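Local coordinates for protein 3-dehydroshikimate dehydratase (Pseudomonas putida, PDB 5HMQ) that catalyses the metal-dependent dehydration of 3-dehydroshikimate to protocatechuate, a common intermediate of quinate and shikimate degradation, at residues C[260-268]-C[379-387]; C[335-343]-C[436-444]. All coordinates share one frame; numbering follows the deposited sequence.

Interaction 1 of 2, residues C[260-268]-C[379-387]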
loop_
_atom_site.group_PDB
_atom_site.type_symbol
_atom_site.label_atom_id
_atom_site.label_comp_id
_atom_site.label_asym_id
_atom_site.label_seq_id
_atom_site.Cartn_x
_atom_site.Cartn_y
_atom_site.Cartn_z
ATOM N N LEU C 260 -10.865 -3.327 14.972
ATOM C CA LEU C 260 -11.852 -3.076 16.016
ATOM C C LEU C 260 -13.199 -2.712 15.407
ATOM O O LEU C 260 -14.244 -3.201 15.853
ATOM C CB LEU C 260 -11.352 -1.970 16.950
ATOM C CG LEU C 260 -11.958 -1.826 18.351
ATOM C CD1 LEU C 260 -13.340 -1.183 18.330
ATOM C CD2 LEU C 260 -12.002 -3.173 19.057
ATOM N N ARG C 261 -13.190 -1.849 14.387
ATOM C CA ARG C 261 -14.424 -1.499 13.691
ATOM C C ARG C 261 -15.116 -2.737 13.131
ATOM O O ARG C 261 -16.344 -2.858 13.210
ATOM C CB ARG C 261 -14.126 -0.493 12.578
ATOM C CG ARG C 261 -15.328 -0.127 11.720
ATOM C CD ARG C 261 -14.963 0.919 10.672
ATOM N NE ARG C 261 -14.826 2.251 11.255
ATOM C CZ ARG C 261 -14.353 3.307 10.601
ATOM N NH1 ARG C 261 -13.964 3.190 9.338
ATOM N NH2 ARG C 261 -14.268 4.481 11.211
ATOM N N SER C 262 -14.346 -3.673 12.569
ATOM C CA SER C 262 -14.949 -4.878 12.006
ATOM C C SER C 262 -15.572 -5.757 13.086
ATOM O O SER C 262 -16.584 -6.421 12.831
ATOM C CB SER C 262 -13.907 -5.672 11.217
ATOM O OG SER C 262 -13.054 -6.405 12.081
ATOM N N LEU C 263 -14.992 -5.772 14.288
ATOM C CA LEU C 263 -15.583 -6.538 15.381
ATOM C C LEU C 263 -16.877 -5.898 15.865
ATOM O O LEU C 263 -17.837 -6.602 16.199
ATOM C CB LEU C 263 -14.585 -6.681 16.531
ATOM C CG LEU C 263 -13.488 -7.728 16.324
ATOM C CD1 LEU C 263 -12.563 -7.796 17.529
ATOM C CD2 LEU C 263 -14.105 -9.089 16.038
ATOM N N LEU C 264 -16.913 -4.566 15.934
ATOM C CA LEU C 264 -18.149 -3.875 16.284
ATOM C C LEU C 264 -19.247 -4.181 15.271
ATOM O O LEU C 264 -20.391 -4.467 15.641
ATOM C CB LEU C 264 -17.900 -2.369 16.373
ATOM C CG LEU C 264 -16.892 -1.921 17.436
ATOM C CD1 LEU C 264 -16.771 -0.406 17.455
ATOM C CD2 LEU C 264 -17.245 -2.466 18.815
ATOM N N TYR C 265 -18.907 -4.123 13.981
ATOM C CA TYR C 265 -19.876 -4.432 12.934
ATOM C C TYR C 265 -20.296 -5.895 12.990
ATOM O O TYR C 265 -21.476 -6.217 12.802
ATOM C CB TYR C 265 -19.281 -4.084 11.569
ATOM C CG TYR C 265 -20.197 -4.319 10.388
ATOM C CD1 TYR C 265 -21.349 -3.563 10.212
ATOM C CD2 TYR C 265 -19.895 -5.285 9.435
ATOM C CE1 TYR C 265 -22.182 -3.772 9.124
ATOM C CE2 TYR C 265 -20.721 -5.501 8.348
ATOM C CZ TYR C 265 -21.862 -4.743 8.196
ATOM O OH TYR C 265 -22.684 -4.958 7.113
ATOM N N LEU C 266 -19.344 -6.794 13.256
ATOM C CA LEU C 266 -19.670 -8.210 13.391
ATOM C C LEU C 266 -20.639 -8.455 14.538
ATOM O O LEU C 266 -21.572 -9.259 14.412
ATOM C CB LEU C 266 -18.393 -9.022 13.598
ATOM C CG LEU C 266 -18.591 -10.475 14.037
ATOM C CD1 LEU C 266 -19.363 -11.266 12.994
ATOM C CD2 LEU C 266 -17.256 -11.136 14.336
ATOM N N GLU C 267 -20.431 -7.779 15.670
ATOM C CA GLU C 267 -21.304 -7.982 16.821
ATOM C C GLU C 267 -22.738 -7.564 16.515
ATOM O O GLU C 267 -23.684 -8.277 16.870
ATOM C CB GLU C 267 -20.769 -7.210 18.026
ATOM C CG GLU C 267 -19.534 -7.826 18.658
ATOM C CD GLU C 267 -19.062 -7.060 19.875
ATOM O OE1 GLU C 267 -19.824 -6.202 20.371
ATOM O OE2 GLU C 267 -17.932 -7.319 20.338
ATOM N N GLU C 268 -22.918 -6.415 15.858
ATOM C CA GLU C 268 -24.261 -5.956 15.528
ATOM C C GLU C 268 -24.939 -6.914 14.555
ATOM O O GLU C 268 -26.096 -7.308 14.751
ATOM C CB GLU C 268 -24.203 -4.545 14.944
ATOM C CG GLU C 268 -25.500 -4.140 14.266
ATOM C CD GLU C 268 -25.360 -2.827 13.509
ATOM O OE1 GLU C 268 -24.570 -2.781 12.551
ATOM O OE2 GLU C 268 -26.019 -1.850 13.887
ATOM N N LYS C 379 -25.080 9.718 14.562
ATOM C CA LYS C 379 -24.738 8.967 15.764
ATOM C C LYS C 379 -24.179 7.593 15.423
ATOM O O LYS C 379 -23.283 7.101 16.120
ATOM C CB LYS C 379 -25.959 8.846 16.676
ATOM C CG LYS C 379 -26.284 10.131 17.423
ATOM C CD LYS C 379 -27.584 10.023 18.200
ATOM C CE LYS C 379 -27.988 11.372 18.772
ATOM N NZ LYS C 379 -29.325 11.322 19.426
ATOM N N ARG C 380 -24.678 6.965 14.356
ATOM C CA ARG C 380 -24.127 5.680 13.939
ATOM C C ARG C 380 -22.701 5.825 13.424
ATOM O O ARG C 380 -21.831 5.012 13.758
ATOM C CB ARG C 380 -25.012 5.042 12.870
ATOM C CG ARG C 380 -24.326 3.894 12.152
ATOM C CD ARG C 380 -25.241 3.202 11.175
ATOM N NE ARG C 380 -25.815 1.999 11.759
ATOM C CZ ARG C 380 -25.396 0.769 11.485
ATOM N NH1 ARG C 380 -24.400 0.581 10.632
ATOM N NH2 ARG C 380 -25.976 -0.270 12.063
ATOM N N ALA C 381 -22.442 6.851 12.609
ATOM C CA ALA C 381 -21.086 7.075 12.116
ATOM C C ALA C 381 -20.119 7.318 13.268
ATOM O O ALA C 381 -18.972 6.858 13.234
ATOM C CB ALA C 381 -21.069 8.247 11.135
ATOM N N THR C 382 -20.566 8.046 14.294
ATOM C CA THR C 382 -19.738 8.252 15.477
ATOM C C THR C 382 -19.561 6.957 16.263
ATOM O O THR C 382 -18.471 6.683 16.779
ATOM C CB THR C 382 -20.349 9.342 16.360
ATOM O OG1 THR C 382 -20.490 10.550 15.601
ATOM C CG2 THR C 382 -19.469 9.605 17.575
ATOM N N ALA C 383 -20.621 6.150 16.368
ATOM C CA ALA C 383 -20.524 4.894 17.108
ATOM C C ALA C 383 -19.501 3.955 16.485
ATOM O O ALA C 383 -18.816 3.217 17.204
ATOM C CB ALA C 383 -21.892 4.216 17.182
ATOM N N PHE C 384 -19.379 3.963 15.158
ATOM C CA PHE C 384 -18.349 3.195 14.477
ATOM C C PHE C 384 -17.058 3.987 14.318
ATOM O O PHE C 384 -16.200 3.609 13.512
ATOM C CB PHE C 384 -18.856 2.710 13.119
ATOM C CG PHE C 384 -19.794 1.541 13.210
ATOM C CD1 PHE C 384 -19.306 0.267 13.454
ATOM C CD2 PHE C 384 -21.158 1.712 13.053
ATOM C CE1 PHE C 384 -20.163 -0.814 13.542
ATOM C CE2 PHE C 384 -22.020 0.634 13.138
ATOM C CZ PHE C 384 -21.523 -0.630 13.384
ATOM N N ARG C 385 -16.920 5.082 15.069
ATOM C CA ARG C 385 -15.662 5.811 15.217
ATOM C C ARG C 385 -15.210 6.459 13.910
ATOM O O ARG C 385 -14.016 6.532 13.619
ATOM C CB ARG C 385 -14.573 4.904 15.789
ATOM C CG ARG C 385 -14.985 4.299 17.114
ATOM C CD ARG C 385 -14.132 3.115 17.504
ATOM N NE ARG C 385 -14.637 2.507 18.731
ATOM C CZ ARG C 385 -13.964 2.456 19.874
ATOM N NH1 ARG C 385 -12.750 2.984 19.956
ATOM N NH2 ARG C 385 -14.509 1.881 20.939
ATOM N N GLY C 386 -16.165 6.940 13.123
ATOM C CA GLY C 386 -15.825 7.859 12.064
ATOM C C GLY C 386 -15.594 9.237 12.640
ATOM O O GLY C 386 -15.922 9.513 13.791
ATOM N N GLN C 387 -15.012 10.117 11.832
ATOM C CA GLN C 387 -14.726 11.457 12.316
ATOM C C GLN C 387 -15.831 12.401 11.878
ATOM O O GLN C 387 -15.927 12.713 10.680
ATOM C CB GLN C 387 -13.375 11.951 11.807
ATOM C CG GLN C 387 -13.042 13.352 12.302
ATOM C CD GLN C 387 -11.666 13.823 11.878
ATOM O OE1 GLN C 387 -11.053 13.254 10.976
ATOM N NE2 GLN C 387 -11.176 14.874 12.525
#

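Interaction 2 of 2, residues C[335-343]-C[436-444]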
loop_
_atom_site.group_PDB
_atom_site.type_symbol
_atom_site.label_atom_id
_atom_site.label_comp_id
_atom_site.label_asym_id
_atom_site.label_seq_id
_atom_site.Cartn_x
_atom_site.Cartn_y
_atom_site.Cartn_z
ATOM N N LEU C 335 -23.705 26.679 -8.745
ATOM C CA LEU C 335 -24.652 25.580 -8.628
ATOM C C LEU C 335 -25.239 25.283 -10.000
ATOM O O LEU C 335 -25.710 26.196 -10.689
ATOM C CB LEU C 335 -25.763 25.921 -7.634
ATOM C CG LEU C 335 -26.898 24.904 -7.513
ATOM C CD1 LEU C 335 -26.365 23.577 -6.999
ATOM C CD2 LEU C 335 -27.996 25.426 -6.604
ATOM N N LEU C 336 -25.207 24.013 -10.395
ATOM C CA LEU C 336 -25.832 23.569 -11.632
ATOM C C LEU C 336 -26.839 22.474 -11.316
ATOM O O LEU C 336 -26.655 21.686 -10.385
ATOM C CB LEU C 336 -24.817 23.059 -12.670
ATOM C CG LEU C 336 -23.963 24.105 -13.391
ATOM C CD1 LEU C 336 -22.784 24.566 -12.546
ATOM C CD2 LEU C 336 -23.537 23.638 -14.780
ATOM N N ARG C 337 -27.914 22.439 -12.101
ATOM C CA ARG C 337 -29.076 21.643 -11.748
ATOM C C ARG C 337 -29.673 21.014 -12.998
ATOM O O ARG C 337 -29.697 21.635 -14.065
ATOM C CB ARG C 337 -30.101 22.534 -11.038
ATOM C CG ARG C 337 -31.137 21.830 -10.202
ATOM C CD ARG C 337 -31.907 22.879 -9.412
ATOM N NE ARG C 337 -32.095 22.491 -8.016
ATOM C CZ ARG C 337 -32.391 23.342 -7.038
ATOM N NH1 ARG C 337 -32.534 24.635 -7.301
ATOM N NH2 ARG C 337 -32.543 22.901 -5.796
ATOM N N GLN C 338 -30.150 19.780 -12.858
ATOM C CA GLN C 338 -30.904 19.114 -13.920
ATOM C C GLN C 338 -31.692 17.978 -13.298
ATOM O O GLN C 338 -31.101 17.054 -12.730
ATOM C CB GLN C 338 -29.982 18.584 -15.017
ATOM C CG GLN C 338 -30.721 17.832 -16.116
ATOM C CD GLN C 338 -29.816 17.407 -17.258
ATOM O OE1 GLN C 338 -30.279 16.860 -18.258
ATOM N NE2 GLN C 338 -28.520 17.650 -17.111
ATOM N N GLY C 339 -33.013 18.033 -13.418
ATOM C CA GLY C 339 -33.848 17.022 -12.794
ATOM C C GLY C 339 -33.666 17.022 -11.288
ATOM O O GLY C 339 -33.853 18.044 -10.614
ATOM N N ASP C 340 -33.271 15.877 -10.740
ATOM C CA ASP C 340 -32.999 15.753 -9.318
ATOM C C ASP C 340 -31.496 15.735 -9.043
ATOM O O ASP C 340 -31.074 15.408 -7.928
ATOM C CB ASP C 340 -33.679 14.477 -8.794
ATOM C CG ASP C 340 -33.578 14.312 -7.293
ATOM O OD1 ASP C 340 -34.357 14.978 -6.579
ATOM O OD2 ASP C 340 -32.731 13.517 -6.824
ATOM N N ILE C 341 -30.686 16.148 -10.017
ATOM C CA ILE C 341 -29.235 16.197 -9.885
ATOM C C ILE C 341 -28.823 17.624 -9.555
ATOM O O ILE C 341 -29.153 18.560 -10.292
ATOM C CB ILE C 341 -28.541 15.711 -11.166
ATOM C CG1 ILE C 341 -29.186 14.420 -11.670
ATOM C CG2 ILE C 341 -27.054 15.507 -10.923
ATOM C CD1 ILE C 341 -28.996 14.177 -13.155
ATOM N N ASN C 342 -28.107 17.792 -8.445
ATOM C CA ASN C 342 -27.521 19.068 -8.058
ATOM C C ASN C 342 -26.007 18.917 -8.009
ATOM O O ASN C 342 -25.496 17.980 -7.387
ATOM C CB ASN C 342 -28.062 19.536 -6.705
ATOM C CG ASN C 342 -29.564 19.734 -6.718
ATOM O OD1 ASN C 342 -30.073 20.657 -7.353
ATOM N ND2 ASN C 342 -30.284 18.862 -6.020
ATOM N N ILE C 343 -25.294 19.821 -8.673
ATOM C CA ILE C 343 -23.837 19.779 -8.733
ATOM C C ILE C 343 -23.299 21.143 -8.328
ATOM O O ILE C 343 -23.703 22.167 -8.889
ATOM C CB ILE C 343 -23.330 19.385 -10.132
ATOM C CG1 ILE C 343 -23.711 17.936 -10.436
ATOM C CG2 ILE C 343 -21.822 19.555 -10.217
ATOM C CD1 ILE C 343 -23.341 17.480 -11.821
ATOM N N ALA C 436 -33.354 23.315 -16.846
ATOM C CA ALA C 436 -32.377 22.535 -17.596
ATOM C C ALA C 436 -32.830 22.382 -19.049
ATOM O O ALA C 436 -33.988 22.621 -19.395
ATOM C CB ALA C 436 -32.180 21.161 -16.966
ATOM N N THR C 437 -31.884 21.999 -19.916
ATOM C CA THR C 437 -32.165 21.754 -21.327
ATOM C C THR C 437 -32.176 20.277 -21.697
ATOM O O THR C 437 -32.482 19.949 -22.849
ATOM C CB THR C 437 -31.130 22.471 -22.205
ATOM O OG1 THR C 437 -29.823 21.950 -21.925
ATOM C CG2 THR C 437 -31.136 23.958 -21.917
ATOM N N GLY C 438 -31.868 19.372 -20.764
ATOM C CA GLY C 438 -31.933 17.951 -21.016
ATOM C C GLY C 438 -32.876 17.194 -20.092
ATOM O O GLY C 438 -33.576 17.771 -19.256
ATOM N N GLY C 439 -32.871 15.873 -20.270
ATOM C CA GLY C 439 -33.736 14.993 -19.514
ATOM C C GLY C 439 -33.016 13.966 -18.659
ATOM O O GLY C 439 -33.484 12.831 -18.535
ATOM N N LEU C 440 -31.876 14.339 -18.077
ATOM C CA LEU C 440 -31.264 13.516 -17.042
ATOM C C LEU C 440 -31.981 13.789 -15.734
ATOM O O LEU C 440 -32.279 14.941 -15.406
ATOM C CB LEU C 440 -29.777 13.822 -16.896
ATOM C CG LEU C 440 -28.986 13.870 -18.196
ATOM C CD1 LEU C 440 -27.526 14.196 -17.936
ATOM C CD2 LEU C 440 -29.114 12.547 -18.926
ATOM N N ARG C 441 -32.301 12.736 -15.001
ATOM C CA ARG C 441 -33.187 12.927 -13.872
ATOM C C ARG C 441 -32.540 12.659 -12.525
ATOM O O ARG C 441 -32.785 13.409 -11.579
ATOM C CB ARG C 441 -34.446 12.096 -14.064
ATOM C CG ARG C 441 -35.137 12.530 -15.369
ATOM C CD ARG C 441 -36.608 12.317 -15.298
ATOM N NE ARG C 441 -36.941 11.214 -14.444
ATOM C CZ ARG C 441 -38.121 10.578 -14.537
ATOM N NH1 ARG C 441 -39.068 10.980 -15.408
ATOM N NH2 ARG C 441 -38.393 9.541 -13.721
ATOM N N ARG C 442 -31.744 11.603 -12.389
ATOM C CA ARG C 442 -31.097 11.379 -11.105
ATOM C C ARG C 442 -29.758 10.689 -11.305
ATOM O O ARG C 442 -29.485 10.098 -12.352
ATOM C CB ARG C 442 -31.964 10.537 -10.159
ATOM C CG ARG C 442 -32.074 9.069 -10.537
ATOM C CD ARG C 442 -33.052 8.351 -9.617
ATOM N NE ARG C 442 -32.581 8.307 -8.234
ATOM C CZ ARG C 442 -31.764 7.381 -7.742
ATOM N NH1 ARG C 442 -31.312 6.405 -8.517
ATOM N NH2 ARG C 442 -31.395 7.434 -6.469
ATOM N N ILE C 443 -28.914 10.795 -10.279
ATOM C CA ILE C 443 -27.679 10.024 -10.232
ATOM C C ILE C 443 -28.032 8.572 -9.937
ATOM O O ILE C 443 -28.583 8.255 -8.876
ATOM C CB ILE C 443 -26.716 10.595 -9.185
ATOM C CG1 ILE C 443 -26.274 12.002 -9.594
ATOM C CG2 ILE C 443 -25.525 9.670 -8.992
ATOM C CD1 ILE C 443 -25.580 12.772 -8.493
ATOM N N ASP C 444 -27.720 7.685 -10.878
ATOM C CA ASP C 444 -28.031 6.274 -10.710
ATOM C C ASP C 444 -26.938 5.542 -9.942
ATOM O O ASP C 444 -27.234 4.757 -9.036
ATOM C CB ASP C 444 -28.251 5.616 -12.072
ATOM C CG ASP C 444 -28.469 4.124 -11.960
ATOM O OD1 ASP C 444 -29.626 3.702 -11.753
ATOM O OD2 ASP C 444 -27.480 3.369 -12.079
HETATM O O HOH W 1 -32.605 10.813 -6.304
#

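Interaction 1 of 2, residues C[260-268]-C[379-387]
R261 reaches across from helix 252-276 to the end of helix 374-383, where its guanidinium edge meets the carbonyl oxygen of F384. From CB the chain runs to CG, which lies anti to the backbone N (chi1 176°) and passes 4.4 Å from F384 CD1. CD comes within 4.1 Å of F384 O, and a bend at chi3 (-76°) then turns the head side-on to that oxygen. NE donates to F384 O at 3.0 Å, nearly in line with the carbonyl, and NH2 donates to the same atom at 3.1 Å. Two bonds to one acceptor restrict the head's rotation; a further contact from NH2 to R385 O is weak. The F384 ring turns its edge to the helix backbone, CE1 lying 3.6 Å from Y265 N. L260 CD1 sits over one face of the R385 guanidinium. The E268 carboxylate and R380 NH2 form a salt bridge, though modelled too close for its exact geometry to be trusted. R385, at positive phi (66°), is the C-prime residue of a Schellman motif, closed by G386 N to A381 O. Hence a helix of the TIM-barrel domain clasps the C-cap of a helix in the first VOC module.

Interaction 2 of 2, residues C[335-343]-C[436-444]
I341 presses its side chain against strand 440-450, while Q338, on the same hairpin, extends across L440 at an oblique angle; together they form the close-packed half of this contact. With CG anti to the backbone N (chi1 178°) and the chain extended beyond it, the Q338 amide reaches the backbone at L440. There OE1 accepts from L440 N at 3.0 Å; the bond is fairly straight at hydrogen (160°), but the donor stands above the carbonyl plane. Q338 NE2 bonds to L320 O, so both ends of this buried amide are held. L440 CB lies 3.6 Å from Q338 CD and also meets I341 CD1. The two branches of I341 divide the work: CG1 abuts R442 CA at 3.6 Å, and CG2 touches I443 CG1 at 3.8 Å. F526 of strand 520-528 adds an aromatic side chain to this cluster.

The other side is more polar and more open to solvent, G339 and R441 being exposed. D340 N donates to R441 O at 2.7 Å, tying the turn to the strand, but the charged side chains do not meet directly: D340 OD2 and R442 NE are 5.4 Å apart and bridged by a water. Their stronger partners lie elsewhere, R370 for D340 and T494 O for R442. A436 adds a methyl against Q338 CG at the rim. The motif is a two-residue beta hairpin with a type II' turn, G339 taking its positive phi; strand 341-343 runs at 74° to strand 440-444 of the second VOC module, the strand that also carries the magnesium ligand H445.

How the interactions relate
Interactions 1 and 2 have centres 34 Å apart and nearest atoms about 19 Å apart, so they do not touch. Along the chain their segments alternate: 260-268, 335-343, 379-387, 436-444. Both draw on the first VOC module, but from different elements: interaction 1 uses the end of helix 374-383, interaction 2 the hairpin of strands 333-338 and 341-346. One joins that module to helix 252-276 of the dehydratase barrel, the other to strand 440-450 of the magnesium-binding second module. The first module thus contacts both neighbours, although R261 and Y265 of the barrel helix also touch helix 455-465 of the second module. The dioxygenase-like domain appears to be important for optimal dehydratase activity in vivo.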